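Local coordinates for protein chitinase (Chromobacterium violaceum, PDB 4TXG) that probably hydrolyses the glycosidic links of chitin with a family 18 glycosyl hydrolase domain and is likely to bind the polysaccharide through a carbohydrate-binding module, at residues 769-774 / 778-783; 657-662 / 687-692. All coordinates share one frame; numbering follows the deposited sequence.

Contact 1. Residues 769-774 / 778-783; sequences YTVGLN and YAIRDE
Tyr778, in the return strand of a beta hairpin, forms an antiparallel hydrogen-bonded pair with Val771. Val771 N donates to Tyr778 O at 2.8 Å, within the carbonyl plane, and Tyr778 N answers to Val771 O at 2.8 Å, tilted 26° from that carbonyl's plane. The ring of Tyr778 reaches along strand 767-773 toward its C-terminal end. It takes Val771 O at its edge, and CE1 lies 4.0 Å from Leu773 CB. Its hydroxyl shares a water with Leu773 O and is also hydrogen-bonded to Lys776, two residues earlier on the same strand. Beyond Ala779 the strands part: Ile780 N no longer reaches Tyr769 O directly, and one water accepts from the former and donates to the latter. Ile780 sets its branches to different uses. With CG2 anti to the carbonyl carbon, that methyl meets Val771 CG2 at 4.0 Å, while CD1 rests 3.8 Å from Tyr769 CB and close to the ring. Beyond the strand the chain turns, and Glu783 folds back so that OE1 accepts from Tyr769 N at 2.9 Å, on the syn side of the carboxylate. The same oxygen takes a bond from the bridging water, and OE2 is held by His768 N. A carboxylate and a water thus replace regular strand pairing where the hairpin splays, satisfying backbone groups of both strands and fixing the carboxylate by both oxygens.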
ATOM      1  N   TYR A 769     -20.355 -13.860  -0.160  1.00  9.51           N
ATOM      2  CA  TYR A 769     -21.509 -14.219  -0.976  1.00  7.77           C
ATOM      3  C   TYR A 769     -22.430 -15.204  -0.280  1.00 11.88           C
ATOM      4  O   TYR A 769     -21.971 -16.120   0.408  1.00 12.58           O
ATOM      5  CB  TYR A 769     -21.049 -14.827  -2.309  1.00  7.71           C
ATOM      6  CG  TYR A 769     -20.314 -13.866  -3.212  1.00 11.52           C
ATOM      7  CD1 TYR A 769     -18.932 -13.716  -3.125  1.00 11.50           C
ATOM      8  CD2 TYR A 769     -21.001 -13.129  -4.167  1.00 12.19           C
ATOM      9  CE1 TYR A 769     -18.261 -12.833  -3.956  1.00 11.77           C
ATOM     10  CE2 TYR A 769     -20.343 -12.247  -4.991  1.00 14.58           C
ATOM     11  CZ  TYR A 769     -18.972 -12.108  -4.886  1.00 14.90           C
ATOM     12  OH  TYR A 769     -18.314 -11.230  -5.718  1.00 16.54           O
ATOM     13  N   THR A 770     -23.732 -15.024  -0.462  1.00 10.44           N
ATOM     14  CA  THR A 770     -24.673 -16.080  -0.086  1.00  9.07           C
ATOM     15  C   THR A 770     -25.662 -16.339  -1.203  1.00 10.03           C
ATOM     16  O   THR A 770     -25.963 -15.455  -2.018  1.00 10.01           O
ATOM     17  CB  THR A 770     -25.466 -15.752   1.201  1.00 10.28           C
ATOM     18  OG1 THR A 770     -26.132 -14.491   1.063  1.00 11.58           O
ATOM     19  CG2 THR A 770     -24.547 -15.723   2.418  1.00 12.04           C
ATOM     20  N   VAL A 771     -26.170 -17.564  -1.230  1.00 10.32           N
ATOM     21  CA  VAL A 771     -27.199 -17.950  -2.183  1.00 10.29           C
ATOM     22  C   VAL A 771     -28.437 -18.366  -1.401  1.00 14.30           C
ATOM     23  O   VAL A 771     -28.375 -19.283  -0.579  1.00 13.06           O
ATOM     24  CB  VAL A 771     -26.725 -19.098  -3.097  1.00  9.44           C
ATOM     25  CG1 VAL A 771     -27.846 -19.518  -4.057  1.00 10.61           C
ATOM     26  CG2 VAL A 771     -25.474 -18.670  -3.871  1.00  9.08           C
ATOM     27  N   GLY A 772     -29.549 -17.672  -1.637  1.00 11.29           N
ATOM     28  CA  GLY A 772     -30.795 -17.970  -0.960  1.00 11.55           C
ATOM     29  C   GLY A 772     -31.646 -18.839  -1.859  1.00 16.60           C
ATOM     30  O   GLY A 772     -32.190 -18.377  -2.864  1.00 15.10           O
ATOM     31  N   LEU A 773     -31.759 -20.107  -1.489  1.00 15.07           N
ATOM     32  CA  LEU A 773     -32.323 -21.124  -2.368  1.00 18.14           C
ATOM     33  C   LEU A 773     -33.377 -21.947  -1.648  1.00 18.01           C
ATOM     34  O   LEU A 773     -33.068 -22.629  -0.675  1.00 17.03           O
ATOM     35  CB  LEU A 773     -31.198 -22.025  -2.881  1.00 18.29           C
ATOM     36  CG  LEU A 773     -31.541 -23.297  -3.641  1.00 21.20           C
ATOM     37  CD1 LEU A 773     -32.333 -22.966  -4.887  1.00 23.62           C
ATOM     38  CD2 LEU A 773     -30.258 -24.038  -3.995  1.00 23.04           C
ATOM     39  N   ASN A 774     -34.617 -21.879  -2.130  1.00 19.74           N
ATOM     40  CA  ASN A 774     -35.737 -22.607  -1.526  1.00 23.80           C
ATOM     41  C   ASN A 774     -35.798 -22.506   0.003  1.00 24.51           C
ATOM     42  O   ASN A 774     -35.946 -23.512   0.695  1.00 25.87           O
ATOM     43  CB  ASN A 774     -35.690 -24.079  -1.938  1.00 31.55           C
ATOM     44  CG  ASN A 774     -35.904 -24.268  -3.422  1.00 39.16           C
ATOM     45  OD1 ASN A 774     -35.294 -25.136  -4.047  1.00 41.13           O
ATOM     46  ND2 ASN A 774     -36.769 -23.442  -4.002  1.00 41.85           N
ATOM     47  N   TYR A 778     -27.133 -20.369   1.728  1.00 10.55           N
ATOM     48  CA  TYR A 778     -25.877 -21.093   1.555  1.00 10.20           C
ATOM     49  C   TYR A 778     -24.716 -20.131   1.388  1.00 11.93           C
ATOM     50  O   TYR A 778     -24.875 -19.087   0.780  1.00 12.91           O
ATOM     51  CB  TYR A 778     -25.941 -22.001   0.318  1.00 10.31           C
ATOM     52  CG  TYR A 778     -26.991 -23.086   0.406  1.00 15.24           C
ATOM     53  CD1 TYR A 778     -28.303 -22.846   0.006  1.00 13.88           C
ATOM     54  CD2 TYR A 778     -26.672 -24.344   0.900  1.00 17.76           C
ATOM     55  CE1 TYR A 778     -29.272 -23.846   0.093  1.00 14.78           C
ATOM     56  CE2 TYR A 778     -27.631 -25.348   0.986  1.00 18.40           C
ATOM     57  CZ  TYR A 778     -28.927 -25.089   0.580  1.00 18.45           C
ATOM     58  OH  TYR A 778     -29.882 -26.085   0.670  1.00 17.16           O
ATOM     59  N   ALA A 779     -23.551 -20.491   1.914  1.00 11.51           N
ATOM     60  CA  ALA A 779     -22.323 -19.812   1.520  1.00  9.36           C
ATOM     61  C   ALA A 779     -21.908 -20.386   0.170  1.00  9.65           C
ATOM     62  O   ALA A 779     -22.543 -21.317  -0.326  1.00 11.06           O
ATOM     63  CB  ALA A 779     -21.231 -20.008   2.556  1.00 12.82           C
ATOM     64  N   ILE A 780     -20.881 -19.821  -0.452  1.00 10.14           N
ATOM     65  CA  ILE A 780     -20.390 -20.423  -1.689  1.00  9.05           C
ATOM     66  C   ILE A 780     -19.083 -21.155  -1.424  1.00  9.24           C
ATOM     67  O   ILE A 780     -18.313 -20.789  -0.540  1.00 10.66           O
ATOM     68  CB  ILE A 780     -20.218 -19.389  -2.831  1.00 11.08           C
ATOM     69  CG1 ILE A 780     -19.112 -18.376  -2.535  1.00 10.18           C
ATOM     70  CG2 ILE A 780     -21.538 -18.660  -3.094  1.00 10.62           C
ATOM     71  CD1 ILE A 780     -18.775 -17.503  -3.742  1.00 10.00           C
ATOM     72  N   ARG A 781     -18.852 -22.219  -2.184  1.00 10.43           N
ATOM     73  CA  ARG A 781     -17.683 -23.062  -1.969  1.00  9.85           C
ATOM     74  C   ARG A 781     -16.372 -22.315  -2.219  1.00 12.40           C
ATOM     75  O   ARG A 781     -15.347 -22.658  -1.631  1.00 13.43           O
ATOM     76  CB  ARG A 781     -17.741 -24.302  -2.867  1.00 11.04           C
ATOM     77  CG  ARG A 781     -18.898 -25.248  -2.602  1.00 12.22           C
ATOM     78  CD  ARG A 781     -18.482 -26.678  -2.943  1.00 12.50           C
ATOM     79  NE  ARG A 781     -17.482 -27.167  -2.000  1.00 11.55           N
ATOM     80  CZ  ARG A 781     -16.650 -28.175  -2.239  1.00 19.71           C
ATOM     81  NH1 ARG A 781     -16.686 -28.812  -3.407  1.00 18.85           N
ATOM     82  NH2 ARG A 781     -15.775 -28.545  -1.312  1.00 17.42           N
ATOM     83  N   ASP A 782     -16.398 -21.298  -3.078  1.00 11.72           N
ATOM     84  CA  ASP A 782     -15.184 -20.511  -3.343  1.00 12.74           C
ATOM     85  C   ASP A 782     -14.675 -19.814  -2.084  1.00 18.53           C
ATOM     86  O   ASP A 782     -13.478 -19.524  -1.970  1.00 21.01           O
ATOM     87  CB  ASP A 782     -15.428 -19.470  -4.439  1.00 12.79           C
ATOM     88  CG  ASP A 782     -15.462 -20.078  -5.826  1.00 18.82           C
ATOM     89  OD1 ASP A 782     -14.961 -21.210  -5.988  1.00 20.06           O
ATOM     90  OD2 ASP A 782     -15.991 -19.426  -6.752  1.00 21.13           O
ATOM     91  N   GLU A 783     -15.581 -19.545  -1.145  1.00 14.15           N
ATOM     92  CA  GLU A 783     -15.215 -18.873   0.100  1.00 13.35           C
ATOM     93  C   GLU A 783     -15.272 -19.792   1.305  1.00 16.19           C
ATOM     94  O   GLU A 783     -14.651 -19.520   2.332  1.00 17.17           O
ATOM     95  CB  GLU A 783     -16.130 -17.674   0.355  1.00 13.04           C
ATOM     96  CG  GLU A 783     -16.004 -16.593  -0.698  1.00 14.26           C
ATOM     97  CD  GLU A 783     -16.821 -15.363  -0.365  1.00 16.19           C
ATOM     98  OE1 GLU A 783     -18.031 -15.513  -0.080  1.00 10.53           O
ATOM     99  OE2 GLU A 783     -16.244 -14.253  -0.386  1.00 15.45           O
TER
HETATM  100  O   HOH W   1     -19.685 -17.403   0.986  1.00 12.51           O
HETATM  101  O   HOH W   2     -32.343 -25.318  -0.122  1.00 20.27           O

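Contact 2. Residues 657-662 / 687-692; sequences IDVGFS and TTLPGG
Leu689 and Ile657 meet by their terminal methyls, Leu689 CD2 lying 4.0 Å from Ile657 CD1. The two side chains run in opposite directions and slide past each other. Ile657 is fully extended, with CG1 anti to the backbone N (chi1 -173°) and CD1 carried on in the same line, which brings the methyl across to the loop although the CA atoms of Ile657 and Leu689 are 10.8 Å apart. The second branch of Leu689 serves Val659: CD1 approaches Val659 CG2 at 4.2 Å, so the leucine fork spans two residues of the other segment. Between Ile657 and Val659, Asp658 is the centre of an inverse gamma turn, with a weak bond from Val659 N to Ile657 O. This kink carries the chain from strand 656-657, at the edge of one sheet, into strand 659-664, at the edge of another, while both hydrophobic residues still face the loop 687-692. Val771 of strand 767-773 touches Ile657 and Val659 as well, and Asp658 forms a salt bridge with Arg684. Thr687 adds a looser contact, Thr687 OG1 lying 4.4 Å from Ile657 CD1; that hydroxyl is hydrogen-bonded to Ser685.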
ATOM      1  N   ILE A 657     -22.823 -23.903  -1.480  1.00 10.39           N
ATOM      2  CA  ILE A 657     -23.173 -24.349  -2.830  1.00 11.19           C
ATOM      3  C   ILE A 657     -22.103 -23.813  -3.769  1.00 10.24           C
ATOM      4  O   ILE A 657     -21.554 -22.737  -3.527  1.00 11.21           O
ATOM      5  CB  ILE A 657     -24.592 -23.870  -3.246  1.00 11.20           C
ATOM      6  CG1 ILE A 657     -25.011 -24.493  -4.587  1.00 12.34           C
ATOM      7  CG2 ILE A 657     -24.667 -22.342  -3.265  1.00 11.15           C
ATOM      8  CD1 ILE A 657     -26.461 -24.214  -4.980  1.00 15.82           C
ATOM      9  N   ASP A 658     -21.775 -24.552  -4.826  1.00 10.69           N
ATOM     10  CA  ASP A 658     -20.721 -24.092  -5.731  1.00 11.78           C
ATOM     11  C   ASP A 658     -21.281 -23.178  -6.812  1.00 12.81           C
ATOM     12  O   ASP A 658     -21.564 -23.612  -7.929  1.00 14.56           O
ATOM     13  CB  ASP A 658     -19.994 -25.269  -6.376  1.00 11.90           C
ATOM     14  CG  ASP A 658     -18.624 -24.887  -6.893  1.00 18.88           C
ATOM     15  OD1 ASP A 658     -18.316 -23.671  -6.964  1.00 16.41           O
ATOM     16  OD2 ASP A 658     -17.850 -25.809  -7.229  1.00 23.37           O
ATOM     17  N   VAL A 659     -21.461 -21.916  -6.447  1.00  9.87           N
ATOM     18  CA  VAL A 659     -21.861 -20.877  -7.381  1.00 10.98           C
ATOM     19  C   VAL A 659     -20.720 -19.870  -7.412  1.00 10.45           C
ATOM     20  O   VAL A 659     -20.208 -19.474  -6.360  1.00 12.05           O
ATOM     21  CB  VAL A 659     -23.187 -20.210  -6.963  1.00 11.34           C
ATOM     22  CG1 VAL A 659     -23.510 -19.018  -7.861  1.00  9.47           C
ATOM     23  CG2 VAL A 659     -24.312 -21.241  -7.016  1.00 12.23           C
ATOM     24  N   GLY A 660     -20.297 -19.496  -8.612  1.00 10.84           N
ATOM     25  CA  GLY A 660     -19.180 -18.582  -8.772  1.00 11.92           C
ATOM     26  C   GLY A 660     -19.635 -17.190  -9.162  1.00 11.27           C
ATOM     27  O   GLY A 660     -20.619 -17.032  -9.886  1.00 12.48           O
ATOM     28  N   PHE A 661     -18.914 -16.181  -8.679  1.00  9.37           N
ATOM     29  CA  PHE A 661     -19.219 -14.782  -8.972  1.00  8.82           C
ATOM     30  C   PHE A 661     -17.967 -14.042  -9.409  1.00 13.33           C
ATOM     31  O   PHE A 661     -16.916 -14.185  -8.781  1.00 12.15           O
ATOM     32  CB  PHE A 661     -19.778 -14.053  -7.748  1.00  9.83           C
ATOM     33  CG  PHE A 661     -21.103 -14.555  -7.267  1.00 14.48           C
ATOM     34  CD1 PHE A 661     -21.187 -15.703  -6.489  1.00 14.39           C
ATOM     35  CD2 PHE A 661     -22.262 -13.851  -7.548  1.00 14.65           C
ATOM     36  CE1 PHE A 661     -22.407 -16.154  -6.028  1.00 13.82           C
ATOM     37  CE2 PHE A 661     -23.489 -14.301  -7.086  1.00 16.80           C
ATOM     38  CZ  PHE A 661     -23.559 -15.457  -6.329  1.00 15.53           C
ATOM     39  N   SER A 662     -18.071 -13.217 -10.447  1.00 14.43           N
ATOM     40  CA  SER A 662     -16.956 -12.327 -10.774  1.00 14.31           C
ATOM     41  C   SER A 662     -17.392 -11.099 -11.560  1.00 16.30           C
ATOM     42  O   SER A 662     -18.299 -11.169 -12.391  1.00 12.89           O
ATOM     43  CB  SER A 662     -15.876 -13.080 -11.557  1.00 20.35           C
ATOM     44  OG  SER A 662     -16.406 -13.679 -12.721  1.00 25.31           O
ATOM     45  N   THR A 687     -27.810 -28.726  -9.528  1.00 22.54           N
ATOM     46  CA  THR A 687     -29.203 -28.320  -9.333  1.00 23.65           C
ATOM     47  C   THR A 687     -29.557 -27.109 -10.183  1.00 19.73           C
ATOM     48  O   THR A 687     -28.719 -26.244 -10.416  1.00 21.27           O
ATOM     49  CB  THR A 687     -29.504 -27.944  -7.868  1.00 30.31           C
ATOM     50  OG1 THR A 687     -28.978 -26.641  -7.591  1.00 38.46           O
ATOM     51  CG2 THR A 687     -28.887 -28.920  -6.917  1.00 29.54           C
ATOM     52  N   THR A 688     -30.804 -27.043 -10.632  1.00 15.72           N
ATOM     53  CA  THR A 688     -31.309 -25.833 -11.267  1.00 14.75           C
ATOM     54  C   THR A 688     -31.629 -24.810 -10.178  1.00 12.66           C
ATOM     55  O   THR A 688     -32.314 -25.134  -9.215  1.00 15.91           O
ATOM     56  CB  THR A 688     -32.579 -26.114 -12.103  1.00 17.99           C
ATOM     57  OG1 THR A 688     -32.306 -27.126 -13.075  1.00 20.51           O
ATOM     58  CG2 THR A 688     -33.050 -24.853 -12.809  1.00 18.59           C
ATOM     59  N   LEU A 689     -31.125 -23.589 -10.308  1.00 12.42           N
ATOM     60  CA  LEU A 689     -31.533 -22.530  -9.392  1.00 11.61           C
ATOM     61  C   LEU A 689     -32.815 -21.912  -9.924  1.00 13.53           C
ATOM     62  O   LEU A 689     -32.821 -21.354 -11.021  1.00 12.84           O
ATOM     63  CB  LEU A 689     -30.445 -21.466  -9.251  1.00 11.06           C
ATOM     64  CG  LEU A 689     -29.034 -21.963  -8.946  1.00 10.86           C
ATOM     65  CD1 LEU A 689     -28.067 -20.780  -8.877  1.00 10.34           C
ATOM     66  CD2 LEU A 689     -29.006 -22.760  -7.652  1.00 16.55           C
ATOM     67  N   PRO A 690     -33.910 -22.023  -9.160  1.00 12.10           N
ATOM     68  CA  PRO A 690     -35.207 -21.526  -9.630  1.00 15.47           C
ATOM     69  C   PRO A 690     -35.241 -20.008  -9.685  1.00 13.36           C
ATOM     70  O   PRO A 690     -34.470 -19.352  -8.983  1.00 12.00           O
ATOM     71  CB  PRO A 690     -36.195 -22.034  -8.572  1.00 19.20           C
ATOM     72  CG  PRO A 690     -35.454 -23.017  -7.748  1.00 20.50           C
ATOM     73  CD  PRO A 690     -34.009 -22.671  -7.844  1.00 12.78           C
ATOM     74  N   GLY A 691     -36.149 -19.457 -10.483  1.00 16.27           N
ATOM     75  CA  GLY A 691     -36.382 -18.025 -10.455  1.00 17.69           C
ATOM     76  C   GLY A 691     -36.713 -17.600  -9.037  1.00 15.70           C
ATOM     77  O   GLY A 691     -37.323 -18.360  -8.287  1.00 14.30           O
ATOM     78  N   GLY A 692     -36.289 -16.402  -8.651  1.00 14.01           N
ATOM     79  CA  GLY A 692     -36.485 -15.958  -7.287  1.00 15.26           C
ATOM     80  C   GLY A 692     -35.316 -16.276  -6.365  1.00 12.21           C
ATOM     81  O   GLY A 692     -35.261 -15.767  -5.245  1.00 13.49           O
TER

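In the fold
Both contacts are buried, belong to the Chitinase C region and have centres about 8 Å apart, but they do different work. Contact 1 ties neighbouring strands of one sheet through backbone, carboxylate and water bonds, with hydrophobic contacts besides. Contact 2 has no hydrogen bond between its segments: it is a small meeting of aliphatic side chains that sets a loop against the chain as it crosses from one sheet to the other. Strand 656-657 links them directly, since Ile657 N lies 2.8 Å from Ala779 O, a probable hydrogen bond that extends the hairpin's sheet. Hydrophobic groups also join the two sites, with Phe661 stacked on Tyr769 and Pro690 packed against Leu773.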